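Local coordinates for gram-negative insecticidal protein (PDB 6FBM), which is an insecticidal bacterial toxin of the MACPF and beta-tripod families that probably acts by forming pores in target cell membranes, at residues 189-194 with 377-382; 319-324 with 371-376; 325-330 with 345-350; 410-415 with 437-442; 416-421 with 506-511. All blocks are in the same frame, centred on the assembly; numbering follows the deposited sequence.

Contact 1 (189-194 with 377-382); sequences TLKMDS and LFDLGV
L190 and K191 meet the turn D379 to V382 where the MACPF domain of the toxin touches its C-terminal beta-rich part. Segment 189-194 opens with a short 3-10 turn at 189-190 and lies between strand 179-187 and helix 198-209; the other segment, 377-382, is the loop linking strand 373-376 to strand 383-384. The charged part is a salt bridge. K191 runs beside the turn and bends at its third torsion (chi3 76°), which brings CE to the D379 carboxylate. Its NZ then stands 3.3 Å from D379 OD1 and almost equally far from OD2, so the ammonium straddles the carboxylate with two weak hydrogen bonds rather than one short one. The two side chains cross at about a right angle, and since D379 is exposed, solvent probably screens the pair. Behind it, K191 CD passes 3.5 Å from D379 O, a carbonyl that also accepts from K188 NZ.

The second link is a water. It accepts from L190 N and donates to L380 O at 2.9 Å, joining two backbones that make no direct hydrogen bond with each other.

The rest is van der Waals packing. G381 turns with a positive phi of 71° and has no side chain, and K191 CG fits against its CA at 3.8 Å. L190 CB touches two successive carbonyl oxygens, 3.4 Å from G381 O and 3.5 Å from L380 O. Beyond it the leucine crosses V382 obliquely, and the branches touch where L190 CD1 lies 3.8 Å from V382 CG1.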
# COMPACT_ATOMS: atom_id res chain seq x y z
N THR A 189 33.37 37.03 -3.65
CA THR A 189 32.70 38.19 -4.25
C THR A 189 33.60 39.02 -5.17
O THR A 189 33.13 39.65 -6.11
CB THR A 189 32.08 39.18 -3.21
OG1 THR A 189 33.07 39.63 -2.29
CG2 THR A 189 30.98 38.56 -2.42
N LEU A 190 34.90 39.01 -4.91
CA LEU A 190 35.88 39.72 -5.71
C LEU A 190 35.95 39.20 -7.15
O LEU A 190 36.47 39.89 -8.03
CB LEU A 190 37.27 39.69 -5.07
CG LEU A 190 37.40 40.09 -3.60
CD1 LEU A 190 38.85 39.99 -3.17
CD2 LEU A 190 36.76 41.43 -3.30
N LYS A 191 35.40 38.02 -7.41
CA LYS A 191 35.26 37.49 -8.77
C LYS A 191 33.89 37.75 -9.41
O LYS A 191 33.59 37.15 -10.44
CB LYS A 191 35.56 35.99 -8.79
CG LYS A 191 36.90 35.62 -8.19
CD LYS A 191 37.34 34.22 -8.55
CE LYS A 191 37.85 34.07 -9.97
NZ LYS A 191 37.66 32.66 -10.39
N MET A 192 33.10 38.67 -8.86
CA MET A 192 31.64 38.62 -9.03
C MET A 192 30.89 39.90 -9.47
O MET A 192 29.73 40.09 -9.04
CB MET A 192 31.06 38.10 -7.70
CG MET A 192 30.30 36.81 -7.76
SD MET A 192 29.42 36.57 -6.21
CE MET A 192 28.06 37.71 -6.40
N ASP A 193 31.49 40.76 -10.30
CA ASP A 193 30.75 41.89 -10.92
C ASP A 193 29.93 42.66 -9.87
O ASP A 193 28.77 43.04 -10.09
CB ASP A 193 29.83 41.39 -12.05
CG ASP A 193 30.58 40.59 -13.14
OD1 ASP A 193 31.74 40.94 -13.44
OD2 ASP A 193 30.02 39.59 -13.68
N SER A 194 30.57 42.90 -8.73
CA SER A 194 29.87 43.16 -7.48
C SER A 194 29.34 44.62 -7.41
O SER A 194 29.92 45.51 -6.75
CB SER A 194 30.79 42.83 -6.29
OG SER A 194 30.07 42.56 -5.11
N LEU A 377 46.86 32.63 -5.00
CA LEU A 377 47.01 31.17 -4.75
C LEU A 377 45.66 30.44 -4.65
O LEU A 377 45.45 29.41 -5.31
CB LEU A 377 47.78 30.91 -3.46
CG LEU A 377 48.10 29.45 -3.12
CD1 LEU A 377 48.58 28.61 -4.31
CD2 LEU A 377 49.15 29.42 -2.00
N PHE A 378 44.77 31.01 -3.84
CA PHE A 378 43.45 30.43 -3.57
C PHE A 378 42.36 30.91 -4.53
O PHE A 378 41.19 30.62 -4.31
CB PHE A 378 43.08 30.75 -2.13
CG PHE A 378 44.17 30.43 -1.15
CD1 PHE A 378 44.52 29.12 -0.91
CD2 PHE A 378 44.87 31.43 -0.53
CE1 PHE A 378 45.56 28.80 -0.06
CE2 PHE A 378 45.92 31.14 0.33
CZ PHE A 378 46.26 29.81 0.58
N ASP A 379 42.75 31.65 -5.59
CA ASP A 379 41.86 32.06 -6.67
C ASP A 379 40.69 32.83 -6.09
O ASP A 379 39.52 32.53 -6.36
CB ASP A 379 41.39 30.82 -7.47
CG ASP A 379 40.57 31.16 -8.69
OD1 ASP A 379 40.77 32.24 -9.29
OD2 ASP A 379 39.71 30.33 -9.04
N LEU A 380 41.01 33.79 -5.24
CA LEU A 380 40.02 34.62 -4.57
C LEU A 380 39.62 35.86 -5.34
O LEU A 380 38.74 36.57 -4.89
CB LEU A 380 40.57 35.06 -3.22
CG LEU A 380 41.00 33.98 -2.27
CD1 LEU A 380 41.64 34.55 -1.04
CD2 LEU A 380 39.81 33.13 -1.91
N GLY A 381 40.27 36.14 -6.46
CA GLY A 381 40.12 37.41 -7.18
C GLY A 381 40.72 38.62 -6.50
O GLY A 381 40.26 39.75 -6.74
N VAL A 382 41.72 38.42 -5.65
CA VAL A 382 42.45 39.55 -5.04
C VAL A 382 43.38 40.30 -6.00
O VAL A 382 43.72 41.47 -5.75
CB VAL A 382 43.27 39.14 -3.80
CG1 VAL A 382 42.36 38.68 -2.68
CG2 VAL A 382 44.27 38.05 -4.11
O HOH W 1 36.47 36.92 -3.14

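Contact 2 (319-324 with 371-376); sequences LMDARP and APIFKD
M320 lies against F374 and P372 on one face of an antiparallel strand pair, 319-321 with 373-376. Its CG, held anti to the backbone N (chi1 -168°), is 3.4 Å from F374 CE1 and 4.0 Å from P372 CB, both partners lying to the same general side of it. M320 and F374 run side by side and point the same way. The sulfur also touches the phenyl, with M320 SD 3.4 Å from F374 CE1, in an oblique Met-aromatic contact.

On the other face, I373 is the bump. Its CG1 takes the crowded position between backbone N and carbonyl carbon (chi1 57°) and rests against D321 CB, while CD1 continues to P324 CB at 3.7 Å. The isoleucine and the proline ring slide past each other in opposite directions. P324 CG lies 3.2 Å from A371 O just past the ends of the strands. Further along this face L319 and K375 pair through their CB atoms. K375 then extends away to give its NZ to N350 O.

Beneath these side chains the backbones are laced by four hydrogen bonds, two between L319 and K375 and two between D321 and I373. The bond from D321 N to I373 O is 3.0 Å long and nearly straight (172°). The chemistry is thus divided: peptide groups satisfy one another between the strands, the M320-F374 face is apolar, and the other mixes L319 and I373 with the charged D321 and K375, whose ends turn to polar partners, D321 OD1 accepting from R323 N in an Asx turn.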
# COMPACT_ATOMS: atom_id res chain seq x y z
N LEU A 319 50.82 34.81 -2.85
CA LEU A 319 52.06 34.09 -2.90
C LEU A 319 53.05 34.97 -3.63
O LEU A 319 52.87 35.26 -4.82
CB LEU A 319 51.83 32.78 -3.64
CG LEU A 319 52.93 31.74 -3.75
CD1 LEU A 319 53.45 31.30 -2.40
CD2 LEU A 319 52.40 30.57 -4.56
N MET A 320 54.09 35.40 -2.92
CA MET A 320 55.13 36.27 -3.47
C MET A 320 56.38 35.50 -3.94
O MET A 320 56.86 34.56 -3.30
CB MET A 320 55.56 37.29 -2.43
CG MET A 320 56.41 38.40 -2.97
SD MET A 320 56.65 39.72 -1.77
CE MET A 320 57.61 38.88 -0.49
N ASP A 321 56.91 35.95 -5.07
CA ASP A 321 58.25 35.63 -5.50
C ASP A 321 58.99 36.98 -5.55
O ASP A 321 58.72 37.80 -6.43
CB ASP A 321 58.19 34.93 -6.85
CG ASP A 321 59.56 34.67 -7.44
OD1 ASP A 321 60.55 35.11 -6.84
OD2 ASP A 321 59.63 34.07 -8.52
N ALA A 322 59.87 37.20 -4.57
CA ALA A 322 60.54 38.50 -4.40
C ALA A 322 61.73 38.70 -5.33
O ALA A 322 62.17 39.84 -5.50
CB ALA A 322 60.96 38.72 -2.95
N ARG A 323 62.26 37.62 -5.93
CA ARG A 323 63.44 37.70 -6.79
C ARG A 323 63.17 37.03 -8.15
O ARG A 323 63.85 36.08 -8.54
CB ARG A 323 64.67 37.05 -6.13
CG ARG A 323 65.10 37.53 -4.73
CD ARG A 323 66.13 36.54 -4.20
NE ARG A 323 66.66 36.84 -2.87
CZ ARG A 323 66.03 36.64 -1.70
NH1 ARG A 323 64.79 36.14 -1.63
NH2 ARG A 323 66.66 36.95 -0.55
N PRO A 324 62.17 37.54 -8.91
CA PRO A 324 61.98 37.01 -10.25
C PRO A 324 63.03 37.55 -11.22
O PRO A 324 63.75 38.52 -10.89
CB PRO A 324 60.59 37.52 -10.62
CG PRO A 324 60.52 38.85 -9.96
CD PRO A 324 61.26 38.68 -8.66
N ALA A 371 61.63 43.61 -8.56
CA ALA A 371 60.24 43.92 -8.34
C ALA A 371 59.53 42.61 -8.08
O ALA A 371 59.58 41.72 -8.91
CB ALA A 371 59.63 44.61 -9.55
N PRO A 372 58.85 42.49 -6.94
CA PRO A 372 58.18 41.23 -6.67
C PRO A 372 56.98 40.97 -7.62
O PRO A 372 56.40 41.90 -8.21
CB PRO A 372 57.73 41.39 -5.23
CG PRO A 372 57.55 42.84 -5.03
CD PRO A 372 58.51 43.53 -5.94
N ILE A 373 56.67 39.70 -7.77
CA ILE A 373 55.47 39.24 -8.46
C ILE A 373 54.65 38.40 -7.50
O ILE A 373 55.17 37.82 -6.56
CB ILE A 373 55.80 38.49 -9.78
CG1 ILE A 373 56.71 37.29 -9.56
CG2 ILE A 373 56.43 39.47 -10.75
CD1 ILE A 373 57.07 36.54 -10.82
N PHE A 374 53.34 38.42 -7.70
CA PHE A 374 52.39 37.85 -6.75
C PHE A 374 51.41 36.95 -7.47
O PHE A 374 51.05 37.20 -8.62
CB PHE A 374 51.64 38.95 -6.03
CG PHE A 374 52.52 39.86 -5.24
CD1 PHE A 374 52.86 39.56 -3.94
CD2 PHE A 374 52.99 41.02 -5.79
CE1 PHE A 374 53.67 40.42 -3.20
CE2 PHE A 374 53.80 41.89 -5.05
CZ PHE A 374 54.13 41.59 -3.74
N LYS A 375 51.02 35.88 -6.80
CA LYS A 375 50.09 34.92 -7.34
C LYS A 375 48.87 34.80 -6.43
O LYS A 375 49.00 34.71 -5.22
CB LYS A 375 50.76 33.56 -7.50
CG LYS A 375 49.80 32.46 -7.89
CD LYS A 375 50.54 31.19 -8.33
CE LYS A 375 49.56 30.07 -8.65
NZ LYS A 375 50.17 29.12 -9.63
N ASP A 376 47.69 34.81 -7.05
CA ASP A 376 46.44 34.61 -6.35
C ASP A 376 46.26 33.11 -6.08
O ASP A 376 45.60 32.41 -6.84
CB ASP A 376 45.30 35.20 -7.20
CG ASP A 376 44.00 35.39 -6.41
OD1 ASP A 376 43.87 34.82 -5.30
OD2 ASP A 376 43.12 36.13 -6.91

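Contact 3 (325-330 with 345-350); sequences PMVKAG and NPSTSN
The beta hairpin of strands 326-331 and 342-346 is joined at its open end, away from the turn, by P325, M326 and V327 facing N345, P346 and S347. The strands are antiparallel. V327 and N345 form a hydrogen-bonded pair: V327 N reaches N345 O at 2.8 Å in an almost linear bond (177°), while the return bond from N345 N to V327 O is more bent (134°). One step further S347 N donates to P325 O at 2.8 Å, nearly along the C=O axis. Between these rungs sits the non-hydrogen-bonded pair M326 and P346, a place where the missing N-H of proline costs the ladder nothing. Toward the turn, A329 and G330 continue the pairing through backbone bonds with V343.

On one face M326 folds over its partner. Successive bends at chi2 (-62°) and chi3 bring the tip back across the neighbouring strand, with M326 SD 3.7 Å from P346 CA and CE 3.8 Å from P346 N. The thioether therefore lies on the N345-P346 peptide as well as on the proline ring. P346 also touches P324, from the loop before this hairpin, and I373 of the adjoining sheet.

The other face is more exposed and partly polar. A329 CB stands over the flat face of the N345 amide, 3.6 Å from N345 ND2, and the amide OD1 accepts a hydrogen bond from Q357 NE2. On the same face the V327 CG2 methyl lies 3.3 Å from S347 OG.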
# COMPACT_ATOMS: atom_id res chain seq x y z
N PRO A 325 63.12 36.95 -12.42
CA PRO A 325 64.02 37.51 -13.41
C PRO A 325 63.59 38.92 -13.83
O PRO A 325 62.42 39.12 -14.12
CB PRO A 325 63.92 36.54 -14.60
CG PRO A 325 63.37 35.28 -14.03
CD PRO A 325 62.48 35.71 -12.88
N MET A 326 64.52 39.87 -13.85
CA MET A 326 64.23 41.23 -14.26
C MET A 326 64.76 41.44 -15.67
O MET A 326 65.90 41.12 -15.96
CB MET A 326 64.85 42.22 -13.29
CG MET A 326 64.39 42.04 -11.86
SD MET A 326 62.63 42.28 -11.59
CE MET A 326 62.40 43.96 -12.12
N VAL A 327 63.89 41.93 -16.54
CA VAL A 327 64.20 42.14 -17.95
C VAL A 327 64.05 43.64 -18.18
O VAL A 327 63.18 44.29 -17.62
CB VAL A 327 63.25 41.32 -18.85
CG1 VAL A 327 63.50 41.62 -20.32
CG2 VAL A 327 63.39 39.83 -18.54
N LYS A 328 64.93 44.19 -19.02
CA LYS A 328 64.97 45.63 -19.23
C LYS A 328 63.81 46.07 -20.11
O LYS A 328 63.51 45.44 -21.13
CB LYS A 328 66.29 46.06 -19.83
CG LYS A 328 66.59 47.54 -19.62
CD LYS A 328 67.84 47.94 -20.35
CE LYS A 328 68.30 49.29 -19.94
NZ LYS A 328 69.67 49.60 -20.44
N ALA A 329 63.16 47.16 -19.70
CA ALA A 329 61.98 47.65 -20.37
C ALA A 329 62.11 49.13 -20.75
O ALA A 329 61.11 49.85 -20.80
CB ALA A 329 60.76 47.40 -19.50
N GLY A 330 63.34 49.59 -21.02
CA GLY A 330 63.60 50.91 -21.56
C GLY A 330 64.59 51.73 -20.74
O GLY A 330 64.77 51.52 -19.53
N ASN A 345 60.98 45.20 -16.03
CA ASN A 345 59.86 44.34 -15.72
C ASN A 345 60.33 43.01 -15.17
O ASN A 345 61.33 42.48 -15.63
CB ASN A 345 59.04 44.05 -16.98
CG ASN A 345 58.39 45.26 -17.54
OD1 ASN A 345 58.23 46.26 -16.87
ND2 ASN A 345 58.02 45.17 -18.79
N PRO A 346 59.58 42.45 -14.20
CA PRO A 346 59.83 41.09 -13.77
C PRO A 346 59.15 40.13 -14.74
O PRO A 346 58.08 40.43 -15.24
CB PRO A 346 59.15 41.02 -12.41
CG PRO A 346 58.02 41.98 -12.51
CD PRO A 346 58.44 43.05 -13.48
N SER A 347 59.81 39.02 -15.02
CA SER A 347 59.21 38.00 -15.88
C SER A 347 58.22 37.25 -15.06
O SER A 347 58.50 36.91 -13.92
CB SER A 347 60.27 37.06 -16.48
OG SER A 347 61.01 37.73 -17.47
N THR A 348 57.08 36.98 -15.68
CA THR A 348 55.96 36.33 -15.02
C THR A 348 55.58 35.03 -15.70
O THR A 348 55.68 34.91 -16.93
CB THR A 348 54.71 37.26 -14.98
OG1 THR A 348 54.40 37.74 -16.29
CG2 THR A 348 54.95 38.44 -14.07
N SER A 349 55.10 34.08 -14.90
CA SER A 349 54.61 32.78 -15.39
C SER A 349 53.85 32.07 -14.27
O SER A 349 53.88 32.53 -13.12
CB SER A 349 55.78 31.90 -15.83
OG SER A 349 56.65 31.67 -14.71
N ASN A 350 53.19 30.96 -14.60
CA ASN A 350 52.50 30.09 -13.62
C ASN A 350 51.52 30.86 -12.75
O ASN A 350 51.44 30.61 -11.54
CB ASN A 350 53.51 29.38 -12.69
CG ASN A 350 54.54 28.56 -13.45
OD1 ASN A 350 54.31 28.12 -14.60
ND2 ASN A 350 55.69 28.32 -12.79

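Contact 4 (410-415 with 437-442); sequences IPPQGY and YVCVHQ
Y415 lies across the backbone of strand 439-441, touching it from CB almost to the end of its ring. Y415 CB sits 3.5 Å from V440 O and also meets C439 CB. CG is anti to the carbonyl carbon (chi1 -61°); from there one edge of the ring runs along H441, Y415 CD2 coming within 3.3 Å of H441 N and CE2 reaching H441 CB. Y415 CZ then lies 3.8 Å from H441 CD2, and the hydroxyl at the tip leaves the contact to hydrogen-bond with G381 O.

H441 CD2 points at the middle of the tyrosine face, 3.7 Å above it. The ring planes of Y415 and H441 stand at 82°, a T-shaped stack with histidine as the edge. One face of the imidazole is in turn met by G414 O, which also accepts from Q442 N at 2.9 Å. H441 ND1 is hydrogen-bonded to S443 OG. At the other end C439 SG touches P411 CB at 3.7 Å.

P412 to Y415 form a type II beta turn with glycine at its third position. It leads into strand 415-416, an outer strand of a small antiparallel sheet whose central strand is 439-441.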
# COMPACT_ATOMS: atom_id res chain seq x y z
N ILE A 410 44.92 52.11 -14.33
CA ILE A 410 43.61 52.47 -13.83
C ILE A 410 43.04 51.17 -13.26
O ILE A 410 42.78 50.23 -14.01
CB ILE A 410 42.68 53.03 -14.93
CG1 ILE A 410 43.31 54.23 -15.63
CG2 ILE A 410 41.36 53.46 -14.31
CD1 ILE A 410 42.64 54.60 -16.93
N PRO A 411 42.88 51.11 -11.93
CA PRO A 411 42.37 49.86 -11.36
C PRO A 411 40.86 49.73 -11.53
O PRO A 411 40.14 50.75 -11.53
CB PRO A 411 42.70 49.97 -9.87
CG PRO A 411 43.40 51.29 -9.68
CD PRO A 411 43.09 52.13 -10.89
N PRO A 412 40.36 48.48 -11.64
CA PRO A 412 38.89 48.30 -11.54
C PRO A 412 38.43 48.66 -10.14
O PRO A 412 39.24 48.71 -9.21
CB PRO A 412 38.69 46.82 -11.80
CG PRO A 412 40.01 46.19 -11.43
CD PRO A 412 41.08 47.19 -11.72
N GLN A 413 37.13 48.91 -10.02
CA GLN A 413 36.50 49.34 -8.77
C GLN A 413 36.90 48.42 -7.61
O GLN A 413 36.73 47.18 -7.71
CB GLN A 413 34.95 49.37 -8.89
CG GLN A 413 34.24 50.04 -7.68
CD GLN A 413 34.52 51.55 -7.58
OE1 GLN A 413 35.00 52.17 -8.56
NE2 GLN A 413 34.28 52.14 -6.41
N GLY A 414 37.44 49.03 -6.55
CA GLY A 414 37.87 48.31 -5.35
C GLY A 414 39.32 47.87 -5.30
O GLY A 414 39.76 47.38 -4.27
N TYR A 415 40.07 48.03 -6.40
CA TYR A 415 41.47 47.61 -6.45
C TYR A 415 42.44 48.81 -6.51
O TYR A 415 42.03 49.95 -6.64
CB TYR A 415 41.68 46.69 -7.63
CG TYR A 415 40.87 45.43 -7.57
CD1 TYR A 415 39.50 45.46 -7.80
CD2 TYR A 415 41.48 44.19 -7.30
CE1 TYR A 415 38.74 44.29 -7.74
CE2 TYR A 415 40.72 43.02 -7.24
CZ TYR A 415 39.37 43.08 -7.46
OH TYR A 415 38.65 41.93 -7.41
N TYR A 437 50.17 42.25 -15.85
CA TYR A 437 50.03 43.30 -14.83
C TYR A 437 48.66 43.19 -14.16
O TYR A 437 47.64 43.04 -14.84
CB TYR A 437 50.19 44.70 -15.42
CG TYR A 437 50.32 45.80 -14.38
CD1 TYR A 437 49.20 46.36 -13.80
CD2 TYR A 437 51.57 46.29 -14.00
CE1 TYR A 437 49.31 47.37 -12.85
CE2 TYR A 437 51.69 47.31 -13.07
CZ TYR A 437 50.56 47.86 -12.50
OH TYR A 437 50.68 48.86 -11.58
N VAL A 438 48.67 43.31 -12.83
CA VAL A 438 47.44 43.31 -12.07
C VAL A 438 47.46 44.38 -11.02
O VAL A 438 48.53 44.84 -10.59
CB VAL A 438 47.18 41.94 -11.38
CG1 VAL A 438 47.01 40.86 -12.43
CG2 VAL A 438 48.31 41.58 -10.41
N CYS A 439 46.25 44.76 -10.63
CA CYS A 439 46.01 45.53 -9.43
C CYS A 439 45.63 44.58 -8.33
O CYS A 439 45.26 43.44 -8.59
CB CYS A 439 44.90 46.54 -9.69
SG CYS A 439 45.31 47.66 -11.00
N VAL A 440 45.70 45.08 -7.10
CA VAL A 440 45.52 44.29 -5.91
C VAL A 440 44.31 44.85 -5.20
O VAL A 440 44.12 46.06 -5.20
CB VAL A 440 46.77 44.39 -5.02
CG1 VAL A 440 46.61 43.52 -3.75
CG2 VAL A 440 47.99 43.92 -5.81
N HIS A 441 43.48 43.98 -4.63
CA HIS A 441 42.27 44.44 -3.97
C HIS A 441 42.62 45.28 -2.73
O HIS A 441 43.56 44.95 -2.01
CB HIS A 441 41.33 43.28 -3.58
CG HIS A 441 39.96 43.74 -3.16
ND1 HIS A 441 39.57 43.79 -1.84
CD2 HIS A 441 38.91 44.17 -3.88
CE1 HIS A 441 38.33 44.26 -1.76
NE2 HIS A 441 37.91 44.51 -2.99
N GLN A 442 41.89 46.39 -2.59
CA GLN A 442 41.88 47.31 -1.44
C GLN A 442 42.18 46.66 -0.08
O GLN A 442 43.03 47.12 0.67
CB GLN A 442 40.48 47.98 -1.43
CG GLN A 442 40.03 48.75 -0.19
CD GLN A 442 38.79 49.61 -0.49
OE1 GLN A 442 37.98 49.27 -1.37
NE2 GLN A 442 38.65 50.74 0.24

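Contact 5 (416-421 with 506-511); sequences RALGDV and ACVKTS
A506 is met from two directions, by R416 and A417 at one side and by L418 at another, and this is the tight part of the contact. A506 N donates to A417 O at 2.8 Å, a fairly straight bond (157°). R416 adds its aliphatic root: R416 CB lies 3.6 Å from A506 CB, with CG close behind. The carbonyl of A506 is met by carbon instead, since L418 CD2 comes to 3.3 Å from A506 O and L418 CA makes a CA-H...O contact with the same oxygen at 3.5 Å. The other leucine methyl, L418 CD1, passes on to V508, 3.7 Å from V508 CB and nearly as close to CG1. V508 CG1 occupies the position between backbone N and carbonyl carbon (chi1 63°), which holds this branch against the leucine. L418, A506 and V508 are all buried.

The loose side begins where R416 leaves. Its chain bends at chi2 (-77°), which sets CD; the end of the chain leads away from A506, and NH1 hydrogen-bonds to Y415 O. Beyond V508 the chains diverge: K509 is partly exposed, T510 and S511 are exposed, and all three lie well clear of 416-421. D420, by contrast, is buried and paired elsewhere, in a salt bridge with R408.

The contact sits between small sheets. R416 bonds through its backbone with V440 of strand 439-441, C507 with A446 of strand 445-447, and C445 of that same strand packs against both L418 and A506.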
# COMPACT_ATOMS: atom_id res chain seq x y z
N ARG A 416 43.73 48.52 -6.38
CA ARG A 416 44.77 49.55 -6.37
C ARG A 416 45.98 49.07 -7.13
O ARG A 416 46.29 47.89 -7.13
CB ARG A 416 45.25 49.79 -4.93
CG ARG A 416 44.19 50.21 -3.95
CD ARG A 416 43.83 51.67 -4.14
NE ARG A 416 42.83 52.01 -3.15
CZ ARG A 416 41.53 51.77 -3.23
NH1 ARG A 416 41.00 51.21 -4.30
NH2 ARG A 416 40.76 52.10 -2.20
N ALA A 417 46.69 50.01 -7.76
CA ALA A 417 47.96 49.71 -8.41
C ALA A 417 49.10 49.97 -7.43
O ALA A 417 49.02 50.84 -6.57
CB ALA A 417 48.12 50.54 -9.67
N LEU A 418 50.16 49.16 -7.54
CA LEU A 418 51.29 49.24 -6.63
C LEU A 418 52.51 49.96 -7.22
O LEU A 418 53.38 50.40 -6.47
CB LEU A 418 51.71 47.85 -6.19
CG LEU A 418 50.60 46.97 -5.60
CD1 LEU A 418 51.22 45.73 -4.94
CD2 LEU A 418 49.75 47.73 -4.57
N GLY A 419 52.54 50.11 -8.54
CA GLY A 419 53.61 50.83 -9.19
C GLY A 419 53.30 51.27 -10.60
O GLY A 419 52.55 50.61 -11.30
N ASP A 420 53.91 52.38 -11.01
CA ASP A 420 53.75 52.87 -12.36
C ASP A 420 54.71 52.19 -13.31
O ASP A 420 55.60 51.48 -12.90
CB ASP A 420 53.92 54.39 -12.40
CG ASP A 420 52.82 55.12 -11.66
OD1 ASP A 420 51.72 54.58 -11.52
OD2 ASP A 420 53.06 56.25 -11.21
N VAL A 421 54.49 52.44 -14.59
CA VAL A 421 55.26 51.87 -15.67
C VAL A 421 55.70 52.99 -16.59
O VAL A 421 54.87 53.77 -17.07
CB VAL A 421 54.37 50.91 -16.48
CG1 VAL A 421 55.11 50.41 -17.70
CG2 VAL A 421 53.90 49.76 -15.59
N ALA A 506 48.55 52.22 -4.14
CA ALA A 506 48.68 51.77 -2.77
C ALA A 506 49.93 50.92 -2.58
O ALA A 506 50.68 50.68 -3.54
CB ALA A 506 47.45 51.01 -2.35
N CYS A 507 50.17 50.52 -1.34
CA CYS A 507 51.21 49.55 -1.00
C CYS A 507 50.56 48.30 -0.43
O CYS A 507 49.53 48.38 0.23
CB CYS A 507 52.17 50.13 0.03
SG CYS A 507 52.92 51.66 -0.48
N VAL A 508 51.21 47.16 -0.64
CA VAL A 508 50.65 45.88 -0.29
C VAL A 508 51.13 45.48 1.10
O VAL A 508 52.33 45.48 1.36
CB VAL A 508 50.94 44.80 -1.35
CG1 VAL A 508 52.44 44.49 -1.55
CG2 VAL A 508 50.14 43.54 -1.06
N LYS A 509 50.16 45.13 1.97
CA LYS A 509 50.39 44.75 3.36
C LYS A 509 51.25 43.49 3.52
O LYS A 509 51.08 42.50 2.77
CB LYS A 509 49.07 44.47 4.08
CG LYS A 509 48.17 45.68 4.31
CD LYS A 509 46.82 45.20 4.83
CE LYS A 509 46.08 46.22 5.67
NZ LYS A 509 44.78 45.62 6.06
N THR A 510 52.12 43.51 4.54
CA THR A 510 52.91 42.35 4.92
C THR A 510 52.00 41.19 5.36
O THR A 510 52.30 40.02 5.08
CB THR A 510 53.93 42.70 6.04
OG1 THR A 510 54.80 43.73 5.57
CG2 THR A 510 54.78 41.48 6.47
N SER A 511 50.89 41.52 6.04
CA SER A 511 49.96 40.49 6.50
C SER A 511 49.27 39.69 5.39
O SER A 511 48.80 38.58 5.66
CB SER A 511 48.92 41.07 7.47
OG SER A 511 48.24 42.18 6.92

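Overall arrangement
Along the chain contact 3 is nested inside contact 2, and contact 2 inside contact 1, while contacts 4 and 5 follow and interlock with alternating segments. In space contacts 4 and 5 are nearest, their centres about 9 Å apart; contacts 2 and 3 are about 11 Å apart and contacts 2 and 5 about 12 Å. Contact 3 lies farthest from contact 1, about 25 Å between centres. Strand 439-441 is a shared element, pairing with 415-416 and with 383-384, which follows contact 1. Contacts 2 to 5 thus tie together the short strands and hairpins of the C-terminal beta-rich part, and contact 1 joins that framework to the MACPF domain through one loop-to-loop interface.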